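Local coordinates for protein glucose-6-phosphate isomerase (Chlamydia trachomatis D/UW-3/CX, PDB 6OTU) that catalyses the reversible isomerisation of glucose-6-phosphate to fructose-6-phosphate, at residues A[457-462]-A[470-475]; A[340-345]-A[402-407]; A[54-59]-A[314-319]; A[110-115]-A[476-481]. All blocks are in the same frame, centred on the assembly; numbering follows the deposited sequence.

Interaction 1. Residues A[457-462]-A[470-475]; sequences SILVAQ and GSLLAF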
# COMPACT_ATOMS: atom_id res chain seq x y z
N SER A 457 1.66 8.59 -16.94
CA SER A 457 0.60 9.49 -17.36
C SER A 457 0.21 10.39 -16.19
O SER A 457 0.54 10.14 -15.02
CB SER A 457 -0.63 8.74 -17.89
OG SER A 457 -1.33 8.08 -16.85
N ILE A 458 -0.52 11.46 -16.52
CA ILE A 458 -0.87 12.53 -15.60
C ILE A 458 -2.35 12.81 -15.78
O ILE A 458 -2.78 13.19 -16.87
CB ILE A 458 -0.06 13.81 -15.85
CG1 ILE A 458 1.45 13.55 -15.84
CG2 ILE A 458 -0.43 14.87 -14.82
CD1 ILE A 458 2.30 14.81 -16.14
N LEU A 459 -3.12 12.65 -14.71
CA LEU A 459 -4.53 13.00 -14.69
C LEU A 459 -4.75 14.09 -13.66
O LEU A 459 -4.36 13.92 -12.50
CB LEU A 459 -5.38 11.77 -14.37
CG LEU A 459 -6.89 11.98 -14.40
CD1 LEU A 459 -7.34 12.38 -15.80
CD2 LEU A 459 -7.59 10.72 -13.91
N VAL A 460 -5.35 15.22 -14.07
CA VAL A 460 -5.51 16.37 -13.19
C VAL A 460 -6.92 16.93 -13.29
O VAL A 460 -7.48 17.04 -14.39
CB VAL A 460 -4.50 17.50 -13.50
CG1 VAL A 460 -4.40 18.49 -12.33
CG2 VAL A 460 -3.15 16.95 -13.83
N ALA A 461 -7.49 17.31 -12.14
CA ALA A 461 -8.70 18.12 -12.07
C ALA A 461 -8.39 19.40 -11.30
O ALA A 461 -7.34 19.51 -10.66
CB ALA A 461 -9.85 17.35 -11.39
N GLN A 462 -9.30 20.38 -11.39
CA GLN A 462 -9.11 21.64 -10.66
C GLN A 462 -8.98 21.40 -9.16
O GLN A 462 -8.13 21.99 -8.49
CB GLN A 462 -10.28 22.59 -10.92
CG GLN A 462 -10.20 23.34 -12.20
CD GLN A 462 -8.96 24.18 -12.30
OE1 GLN A 462 -8.42 24.67 -11.31
NE2 GLN A 462 -8.49 24.36 -13.53
N GLY A 470 -16.40 11.04 -7.51
CA GLY A 470 -17.25 10.11 -8.23
C GLY A 470 -16.77 9.84 -9.64
O GLY A 470 -16.83 8.71 -10.12
N SER A 471 -16.30 10.88 -10.34
CA SER A 471 -15.78 10.67 -11.68
C SER A 471 -14.52 9.81 -11.65
O SER A 471 -14.35 8.91 -12.49
CB SER A 471 -15.51 12.01 -12.36
OG SER A 471 -16.73 12.72 -12.57
N LEU A 472 -13.63 10.06 -10.69
CA LEU A 472 -12.40 9.29 -10.58
C LEU A 472 -12.69 7.83 -10.28
O LEU A 472 -12.05 6.93 -10.84
CB LEU A 472 -11.50 9.86 -9.49
CG LEU A 472 -10.35 10.79 -9.88
CD1 LEU A 472 -9.74 11.37 -8.63
CD2 LEU A 472 -9.31 10.05 -10.70
N LEU A 473 -13.65 7.57 -9.39
CA LEU A 473 -14.05 6.20 -9.11
C LEU A 473 -14.54 5.52 -10.37
O LEU A 473 -14.04 4.46 -10.75
CB LEU A 473 -15.12 6.18 -8.02
CG LEU A 473 -15.65 4.80 -7.62
CD1 LEU A 473 -14.58 4.07 -6.82
CD2 LEU A 473 -16.89 4.97 -6.79
N ALA A 474 -15.51 6.14 -11.07
CA ALA A 474 -16.07 5.51 -12.26
C ALA A 474 -15.01 5.35 -13.35
O ALA A 474 -15.02 4.35 -14.09
CB ALA A 474 -17.26 6.33 -12.79
N PHE A 475 -14.09 6.31 -13.44
CA PHE A 475 -12.98 6.22 -14.38
C PHE A 475 -12.24 4.91 -14.25
O PHE A 475 -11.98 4.23 -15.25
CB PHE A 475 -12.04 7.39 -14.13
CG PHE A 475 -10.77 7.30 -14.88
CD1 PHE A 475 -10.73 7.58 -16.24
CD2 PHE A 475 -9.59 6.98 -14.23
CE1 PHE A 475 -9.53 7.53 -16.95
CE2 PHE A 475 -8.38 6.91 -14.92
CZ PHE A 475 -8.35 7.20 -16.28
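The Phe475 ring has Leu459 over one of its faces: the methyl CD2 sits 4.0 Å above the ring plane, displaced toward the rim and nearest to CE2. Leu313, Pro314 and Ser317 of helix 313-327 also touch Phe475, Pro314 and Ser317 from the side of the ring away from Leu459. Leu459 spends that single methyl twice. Besides meeting the ring, CD2 lies 3.7 Å from CD2 of Leu472, one helical turn earlier, so the strand leucine pushes its end between two residues that project from the same side of the helix. Leu459 and Leu472 run past one another in opposite directions and meet methyl to methyl, whereas Leu459 and Phe475 approach from opposite directions, the methyl ending over the ring face.

The torsions explain the reach. In Leu459, CG lies anti to the backbone N (chi1 -177°), which carries the branch straight out from strand 456-461 toward the helix, across a gap of 9.6 Å between the CA atoms of Leu459 and Leu472. Phe475 makes the same choice from its side. The contact is wholly apolar and buried, yet small, at 106 Å² for both sides together. Phe54 and Tyr56 of the adjoining strand 54-57 also touch Leu459, while Ile458 and Val460, on the other face of the strand, pack against Leu528 and Leu532 of the second subunit.

Strand 456-461 leads through a short connection into helix 466-487, which folds back over the sheet; this is a beta-alpha unit of the layered alpha/beta architecture expected of the SIS clan, joined here through its hydrophobic core.

Interaction 2. Residues A[340-345]-A[402-407]; sequences TGLKYF and EFIGFL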
# COMPACT_ATOMS: atom_id res chain seq x y z
N THR A 340 -3.62 14.32 -0.37
CA THR A 340 -3.85 13.72 0.94
C THR A 340 -5.23 13.06 1.00
O THR A 340 -5.37 11.95 1.53
CB THR A 340 -3.68 14.79 2.04
OG1 THR A 340 -2.30 15.18 2.13
CG2 THR A 340 -4.13 14.28 3.41
N GLY A 341 -6.23 13.70 0.40
CA GLY A 341 -7.57 13.13 0.38
C GLY A 341 -7.64 11.76 -0.28
O GLY A 341 -8.48 10.94 0.09
N LEU A 342 -6.76 11.49 -1.24
CA LEU A 342 -6.72 10.20 -1.91
C LEU A 342 -5.79 9.20 -1.22
O LEU A 342 -5.31 8.26 -1.87
CB LEU A 342 -6.31 10.39 -3.38
CG LEU A 342 -7.37 11.14 -4.22
CD1 LEU A 342 -6.92 11.40 -5.68
CD2 LEU A 342 -8.70 10.39 -4.19
N LYS A 343 -5.53 9.38 0.08
CA LYS A 343 -4.60 8.48 0.78
C LYS A 343 -5.06 7.03 0.72
O LYS A 343 -4.22 6.12 0.72
CB LYS A 343 -4.41 8.93 2.23
CG LYS A 343 -2.95 8.92 2.65
CD LYS A 343 -2.54 10.14 3.50
CE LYS A 343 -3.07 10.07 4.93
NZ LYS A 343 -2.67 11.27 5.75
N TYR A 344 -6.37 6.77 0.66
CA TYR A 344 -6.86 5.39 0.64
C TYR A 344 -7.33 4.95 -0.74
O TYR A 344 -7.85 3.84 -0.87
CB TYR A 344 -7.98 5.19 1.66
CG TYR A 344 -7.60 5.50 3.08
CD1 TYR A 344 -7.07 4.53 3.93
CD2 TYR A 344 -7.75 6.79 3.58
CE1 TYR A 344 -6.72 4.83 5.24
CE2 TYR A 344 -7.40 7.11 4.87
CZ TYR A 344 -6.89 6.13 5.70
OH TYR A 344 -6.55 6.50 6.98
N PHE A 345 -7.14 5.77 -1.77
CA PHE A 345 -7.68 5.45 -3.09
C PHE A 345 -6.92 4.31 -3.76
O PHE A 345 -7.53 3.45 -4.41
CB PHE A 345 -7.65 6.70 -3.97
CG PHE A 345 -8.40 6.56 -5.26
CD1 PHE A 345 -9.71 6.10 -5.27
CD2 PHE A 345 -7.80 6.92 -6.46
CE1 PHE A 345 -10.42 5.98 -6.47
CE2 PHE A 345 -8.50 6.82 -7.67
CZ PHE A 345 -9.82 6.34 -7.67
N GLU A 402 0.93 5.96 -12.84
CA GLU A 402 -0.25 6.78 -13.06
C GLU A 402 -0.25 7.88 -11.99
O GLU A 402 -0.58 7.62 -10.83
CB GLU A 402 -1.52 5.94 -13.01
CG GLU A 402 -1.60 4.87 -14.11
CD GLU A 402 -2.84 3.98 -14.03
OE1 GLU A 402 -3.40 3.80 -12.92
OE2 GLU A 402 -3.27 3.47 -15.08
N PHE A 403 0.12 9.10 -12.38
CA PHE A 403 0.09 10.23 -11.46
C PHE A 403 -1.31 10.81 -11.39
O PHE A 403 -1.97 10.98 -12.42
CB PHE A 403 1.04 11.35 -11.92
CG PHE A 403 2.49 11.03 -11.74
CD1 PHE A 403 3.04 10.95 -10.46
CD2 PHE A 403 3.31 10.79 -12.84
CE1 PHE A 403 4.39 10.64 -10.29
CE2 PHE A 403 4.66 10.50 -12.67
CZ PHE A 403 5.20 10.42 -11.39
N ILE A 404 -1.75 11.15 -10.19
CA ILE A 404 -3.01 11.85 -10.01
C ILE A 404 -2.77 13.12 -9.22
O ILE A 404 -2.20 13.06 -8.13
CB ILE A 404 -4.07 10.97 -9.31
CG1 ILE A 404 -4.15 9.60 -9.98
CG2 ILE A 404 -5.41 11.70 -9.29
CD1 ILE A 404 -5.32 8.73 -9.54
N GLY A 405 -3.23 14.25 -9.75
CA GLY A 405 -3.01 15.52 -9.10
C GLY A 405 -4.12 16.53 -9.28
O GLY A 405 -5.06 16.34 -10.08
N PHE A 406 -4.01 17.62 -8.53
CA PHE A 406 -5.00 18.69 -8.54
C PHE A 406 -4.29 20.03 -8.53
O PHE A 406 -3.17 20.17 -8.02
CB PHE A 406 -5.97 18.55 -7.37
CG PHE A 406 -6.60 17.20 -7.28
CD1 PHE A 406 -7.74 16.91 -8.01
CD2 PHE A 406 -6.00 16.19 -6.54
CE1 PHE A 406 -8.31 15.64 -7.98
CE2 PHE A 406 -6.57 14.92 -6.49
CZ PHE A 406 -7.73 14.64 -7.22
N LEU A 407 -4.96 21.02 -9.12
CA LEU A 407 -4.45 22.39 -9.12
C LEU A 407 -4.66 23.11 -7.79
O LEU A 407 -3.96 24.10 -7.53
CB LEU A 407 -5.10 23.20 -10.25
CG LEU A 407 -4.91 22.61 -11.65
CD1 LEU A 407 -5.55 23.50 -12.70
CD2 LEU A 407 -3.43 22.39 -11.98
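Leu342 and Phe345 meet Ile404 and Phe406 in a purely hydrophobic contact, where the segment that follows strand 332-337 folds back over the neighbouring strand 401-406. Leu342 does most of the work. Its CD1 methyl comes in at the edge of the Phe406 ring, in the ring plane, 3.6 Å from CE2 and nearly as close to CZ, and the two side chains cross at about a right angle. The same CD1 lies 3.9 Å from CG2 of Ile404, so one methyl fills the notch between two residues pointing off the same face of the strand. Ile404 uses its other branch for the second pairing: CD1 approaches the rim of the Phe345 ring, 4.2 Å from CE2. Ile404 can serve both because CG1 stands anti to the carbonyl carbon (chi1 -50°) and CG2 takes the place opposite the backbone N, the two branches parting toward different partners. Phe345 begins helix 345-357, with Tyr344 at the N-cap position. Leu472 and Ile468 of helix 466-487 press on Phe406, Leu472 also touches Leu342, and on the other face of the strand Phe403 packs into helix 422-439.

Interaction 3. Residues A[54-59]-A[314-319]; sequences FTYSYA and PLLSAM. With ACT (acetate ion), chain B.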
# COMPACT_ATOMS: atom_id res chain seq x y z
N PHE A 54 -11.29 16.96 -16.37
CA PHE A 54 -9.92 16.48 -16.23
C PHE A 54 -9.09 16.88 -17.44
O PHE A 54 -9.61 17.06 -18.54
CB PHE A 54 -9.81 14.96 -16.11
CG PHE A 54 -10.59 14.37 -15.00
CD1 PHE A 54 -10.04 14.27 -13.72
CD2 PHE A 54 -11.85 13.86 -15.22
CE1 PHE A 54 -10.76 13.70 -12.70
CE2 PHE A 54 -12.58 13.28 -14.20
CZ PHE A 54 -12.03 13.20 -12.93
N THR A 55 -7.78 16.95 -17.23
CA THR A 55 -6.81 16.82 -18.32
C THR A 55 -5.99 15.57 -18.08
O THR A 55 -5.61 15.25 -16.95
CB THR A 55 -5.92 18.06 -18.44
OG1 THR A 55 -6.74 19.22 -18.59
CG2 THR A 55 -4.99 17.94 -19.66
N TYR A 56 -5.75 14.83 -19.16
CA TYR A 56 -4.97 13.60 -19.15
C TYR A 56 -3.84 13.75 -20.16
O TYR A 56 -4.10 13.92 -21.36
CB TYR A 56 -5.86 12.41 -19.52
CG TYR A 56 -5.25 11.04 -19.36
CD1 TYR A 56 -4.98 10.51 -18.10
CD2 TYR A 56 -4.98 10.25 -20.48
CE1 TYR A 56 -4.45 9.24 -17.95
CE2 TYR A 56 -4.45 8.96 -20.34
CZ TYR A 56 -4.19 8.46 -19.07
OH TYR A 56 -3.67 7.19 -18.90
N SER A 57 -2.60 13.72 -19.68
CA SER A 57 -1.41 13.84 -20.51
C SER A 57 -0.66 12.52 -20.49
O SER A 57 -0.45 11.94 -19.43
CB SER A 57 -0.48 14.96 -20.03
OG SER A 57 0.49 15.31 -21.02
N TYR A 58 -0.28 12.04 -21.68
CA TYR A 58 0.45 10.79 -21.82
C TYR A 58 1.63 10.96 -22.77
O TYR A 58 2.08 9.97 -23.36
CB TYR A 58 -0.45 9.65 -22.32
CG TYR A 58 -1.31 10.00 -23.53
CD1 TYR A 58 -2.43 10.82 -23.40
CD2 TYR A 58 -1.01 9.51 -24.80
CE1 TYR A 58 -3.23 11.15 -24.49
CE2 TYR A 58 -1.81 9.84 -25.91
CZ TYR A 58 -2.92 10.66 -25.74
OH TYR A 58 -3.74 10.99 -26.81
N ALA A 59 2.12 12.19 -22.94
CA ALA A 59 3.35 12.39 -23.68
C ALA A 59 4.53 11.65 -23.04
O ALA A 59 5.52 11.36 -23.72
CB ALA A 59 3.64 13.89 -23.81
N PRO A 314 -11.39 6.51 -19.77
CA PRO A 314 -11.13 5.14 -19.31
C PRO A 314 -10.67 4.20 -20.42
O PRO A 314 -9.87 3.29 -20.14
CB PRO A 314 -12.47 4.71 -18.71
CG PRO A 314 -13.48 5.55 -19.36
CD PRO A 314 -12.82 6.86 -19.63
N LEU A 315 -11.10 4.42 -21.66
CA LEU A 315 -10.66 3.56 -22.75
C LEU A 315 -9.19 3.79 -23.10
O LEU A 315 -8.46 2.84 -23.37
CB LEU A 315 -11.54 3.79 -23.99
CG LEU A 315 -11.26 2.81 -25.12
CD1 LEU A 315 -11.36 1.38 -24.58
CD2 LEU A 315 -12.21 3.02 -26.29
N LEU A 316 -8.75 5.06 -23.11
CA LEU A 316 -7.34 5.35 -23.34
C LEU A 316 -6.48 4.79 -22.23
O LEU A 316 -5.47 4.13 -22.48
CB LEU A 316 -7.14 6.86 -23.47
CG LEU A 316 -5.77 7.45 -23.82
CD1 LEU A 316 -5.11 6.70 -24.98
CD2 LEU A 316 -5.92 8.93 -24.18
N SER A 317 -6.87 5.04 -20.98
CA SER A 317 -6.08 4.55 -19.86
C SER A 317 -5.99 3.03 -19.87
O SER A 317 -4.92 2.46 -19.66
CB SER A 317 -6.66 5.08 -18.55
OG SER A 317 -6.28 4.25 -17.47
N ALA A 318 -7.10 2.36 -20.22
CA ALA A 318 -7.08 0.90 -20.35
C ALA A 318 -6.10 0.44 -21.43
O ALA A 318 -5.31 -0.48 -21.21
CB ALA A 318 -8.48 0.38 -20.64
N MET A 319 -6.13 1.08 -22.62
CA MET A 319 -5.29 0.61 -23.72
C MET A 319 -3.81 0.94 -23.49
O MET A 319 -2.93 0.13 -23.81
CB MET A 319 -5.77 1.18 -25.05
CG MET A 319 -7.20 0.81 -25.39
SD MET A 319 -7.51 -0.96 -25.28
CE MET A 319 -6.47 -1.54 -26.63
C ACT B . -8.14 21.16 -16.05
O ACT B . -7.14 21.12 -16.80
OXT ACT B . -8.18 20.97 -14.81
CH3 ACT B . -9.55 21.48 -16.75
O HOH W 1 -4.26 6.03 -16.24
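Tyr56 and Ser317 share a water within an otherwise apolar, buried contact: the molecule lies 3.0 Å from Tyr56 OH and equally 3.0 Å from Ser317 OG, bridging strand to helix. The two side chains also touch directly, Ser317 CB standing 3.7 Å from the phenol oxygen. A weak hydrogen bond with Ser457 OG gives Tyr56 OH a further partner. Leu316 supplies the greasy half. Its CG packs 4.0 Å from CE2 of Tyr56, while its CD2 methyl presses on the second tyrosine, 3.5 Å from CE1 of Tyr58, the side chains of Tyr58 and Leu316 crossing at roughly a right angle. Tyr58 reaches this spot by holding CG between its backbone N and carbonyl carbon (chi1 48°), whereas in Tyr56 CG lies opposite the backbone N; the two rings meet Leu316 on adjacent sides. Facing away from the helix, Thr55 OG1 donates a 2.6 Å hydrogen bond to O of an acetate ion, probably from the crystallisation liquor. Strand 54-57 runs between strands 48-51 and 456-461; helix 313-327 packs on the face that carries Tyr56, and Leu528 and Val531 of the second subunit pack on the other, at Ser57 and Thr55.

Interaction 4. Residues A[110-115]-A[476-481]; sequences ATRAWV and YEHKFA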
# COMPACT_ATOMS: atom_id res chain seq x y z
N ALA A 110 -25.96 1.24 -13.15
CA ALA A 110 -27.36 1.57 -12.98
C ALA A 110 -27.66 2.15 -11.60
O ALA A 110 -28.70 2.80 -11.43
CB ALA A 110 -28.22 0.33 -13.26
N THR A 111 -26.77 1.97 -10.61
CA THR A 111 -27.01 2.55 -9.29
C THR A 111 -26.86 4.06 -9.27
O THR A 111 -27.30 4.70 -8.30
CB THR A 111 -26.08 1.94 -8.23
OG1 THR A 111 -24.72 2.29 -8.53
CG2 THR A 111 -26.21 0.44 -8.21
N ARG A 112 -26.25 4.66 -10.30
CA ARG A 112 -26.21 6.12 -10.44
C ARG A 112 -26.82 6.63 -11.74
O ARG A 112 -26.97 7.85 -11.89
CB ARG A 112 -24.76 6.64 -10.32
CG ARG A 112 -23.76 6.14 -11.40
CD ARG A 112 -23.00 4.88 -10.93
NE ARG A 112 -21.81 4.61 -11.74
CZ ARG A 112 -20.78 3.86 -11.37
NH1 ARG A 112 -20.76 3.25 -10.18
NH2 ARG A 112 -19.76 3.69 -12.20
N ALA A 113 -27.19 5.74 -12.67
CA ALA A 113 -27.73 6.17 -13.96
C ALA A 113 -28.97 7.06 -13.79
O ALA A 113 -29.25 7.90 -14.65
CB ALA A 113 -28.05 4.95 -14.83
N TRP A 114 -29.70 6.90 -12.68
CA TRP A 114 -30.97 7.60 -12.52
C TRP A 114 -30.82 9.09 -12.26
O TRP A 114 -31.83 9.79 -12.28
CB TRP A 114 -31.78 6.98 -11.39
CG TRP A 114 -31.13 7.12 -10.05
CD1 TRP A 114 -30.24 6.24 -9.47
CD2 TRP A 114 -31.31 8.18 -9.10
NE1 TRP A 114 -29.85 6.71 -8.24
CE2 TRP A 114 -30.50 7.89 -7.98
CE3 TRP A 114 -32.09 9.35 -9.09
CZ2 TRP A 114 -30.44 8.73 -6.86
CZ3 TRP A 114 -32.02 10.19 -7.97
CH2 TRP A 114 -31.21 9.87 -6.87
N VAL A 115 -29.60 9.59 -12.01
CA VAL A 115 -29.46 11.03 -11.79
C VAL A 115 -29.36 11.82 -13.08
O VAL A 115 -29.37 13.05 -13.04
CB VAL A 115 -28.25 11.42 -10.92
CG1 VAL A 115 -28.26 10.63 -9.64
CG2 VAL A 115 -26.97 11.23 -11.69
N TYR A 476 -11.86 4.54 -13.03
CA TYR A 476 -11.07 3.34 -12.83
C TYR A 476 -11.93 2.09 -12.96
O TYR A 476 -11.46 1.07 -13.48
CB TYR A 476 -10.36 3.39 -11.47
CG TYR A 476 -9.00 4.04 -11.56
CD1 TYR A 476 -7.92 3.34 -12.09
CD2 TYR A 476 -8.79 5.36 -11.15
CE1 TYR A 476 -6.67 3.93 -12.20
CE2 TYR A 476 -7.54 5.96 -11.26
CZ TYR A 476 -6.48 5.23 -11.79
OH TYR A 476 -5.22 5.78 -11.90
N GLU A 477 -13.19 2.16 -12.52
CA GLU A 477 -14.10 1.03 -12.75
C GLU A 477 -14.15 0.69 -14.23
O GLU A 477 -14.04 -0.48 -14.61
CB GLU A 477 -15.50 1.35 -12.21
CG GLU A 477 -15.55 1.46 -10.69
CD GLU A 477 -16.94 1.71 -10.14
OE1 GLU A 477 -17.87 2.02 -10.93
OE2 GLU A 477 -17.11 1.58 -8.90
N HIS A 478 -14.27 1.70 -15.10
CA HIS A 478 -14.36 1.42 -16.52
C HIS A 478 -13.01 1.09 -17.15
O HIS A 478 -12.96 0.26 -18.08
CB HIS A 478 -15.03 2.61 -17.23
CG HIS A 478 -16.44 2.78 -16.78
ND1 HIS A 478 -17.25 1.70 -16.51
CD2 HIS A 478 -17.16 3.89 -16.49
CE1 HIS A 478 -18.43 2.14 -16.11
NE2 HIS A 478 -18.40 3.46 -16.09
N LYS A 479 -11.92 1.70 -16.67
CA LYS A 479 -10.59 1.27 -17.09
C LYS A 479 -10.43 -0.24 -16.94
O LYS A 479 -10.02 -0.93 -17.88
CB LYS A 479 -9.50 1.98 -16.29
CG LYS A 479 -8.12 1.40 -16.59
CD LYS A 479 -7.05 1.85 -15.63
CE LYS A 479 -5.69 1.44 -16.17
NZ LYS A 479 -4.65 1.56 -15.12
N PHE A 480 -10.74 -0.77 -15.76
CA PHE A 480 -10.53 -2.19 -15.51
C PHE A 480 -11.50 -3.04 -16.33
O PHE A 480 -11.13 -4.10 -16.84
CB PHE A 480 -10.66 -2.47 -14.01
CG PHE A 480 -9.64 -1.73 -13.18
CD1 PHE A 480 -8.31 -1.68 -13.56
CD2 PHE A 480 -10.02 -1.07 -12.02
CE1 PHE A 480 -7.37 -0.98 -12.80
CE2 PHE A 480 -9.08 -0.37 -11.25
CZ PHE A 480 -7.76 -0.33 -11.64
N ALA A 481 -12.75 -2.56 -16.48
CA ALA A 481 -13.71 -3.25 -17.33
C ALA A 481 -13.24 -3.31 -18.78
O ALA A 481 -13.36 -4.35 -19.44
CB ALA A 481 -15.08 -2.55 -17.25
O HOH W 2 -19.36 2.18 -7.46
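Arg112 and Glu477 form the tight part of this contact, a salt bridge in which two nitrogens converge on one oxygen. Arg112 NH2 gives the shorter and straighter bond, 2.8 Å to Glu477 OE1 with an N-H...O angle of 161°, and meets the oxygen nearly along its C-O axis. NH1 reaches the syn lone pair of the same OE1 over 3.2 Å, with a more bent angle of 136°. OE1 lies in the guanidinium plane, and the carboxylate is turned only 22° from it, so the grip is end-on and almost flat. Arg112 gets there by a chain bent at chi2, while Glu477 extends straight beyond CG from its helix.

The looser side begins at the other carboxylate oxygen. Glu477 OE2 accepts a 2.7 Å hydrogen bond from a water, and that water is held only weakly by Arg112 NH1. His478 meets Arg112 only at a distance, NE2 4.1 Å from NH2, because its hydrogen bond goes to Asp301. Asp301 also forms a salt bridge with Arg112 NE, and Thr273 OG1 hydrogen-bonds to NH1. With Glu477 at its NH1/NH2 end and Asp301 bonded to NE, the buried guanidinium is probably held in its charged form.

Thus the short helix 110-113, helix 287-303 and helix 466-487 are tied together by a buried ion-pair network. The Glu477 side chain is about 10 Å from bound glucose-6-phosphate and about 11 Å from that of Glu355, the likely proton donor, so Glu477 does not itself contact the ligand; the network joins the helices near the sugar-phosphate pocket.

Interactions 1, 2 and 3 meet at one mixed sheet, whose strand 456-461 lies between 401-406 and 54-57: Ser457 O is 2.9 Å from Phe403 N on one flank, and Ile458 O is 2.9 Å from Ser57 N on the other. Centres of interactions 1 and 2 are about 9 Å apart, those of 1 and 3 about 10 Å. Helix 466-487 carries interactions 1 and 4, their centres about 14 Å apart, and Tyr476 OH, 2.9 Å from Glu402 OE1, links back to the sheet. Interaction 4 comes nearest the ligand, the Glu477 side chain about 10 Å from bound glucose-6-phosphate; the other three lie away from the annotated sites and reach the second subunit.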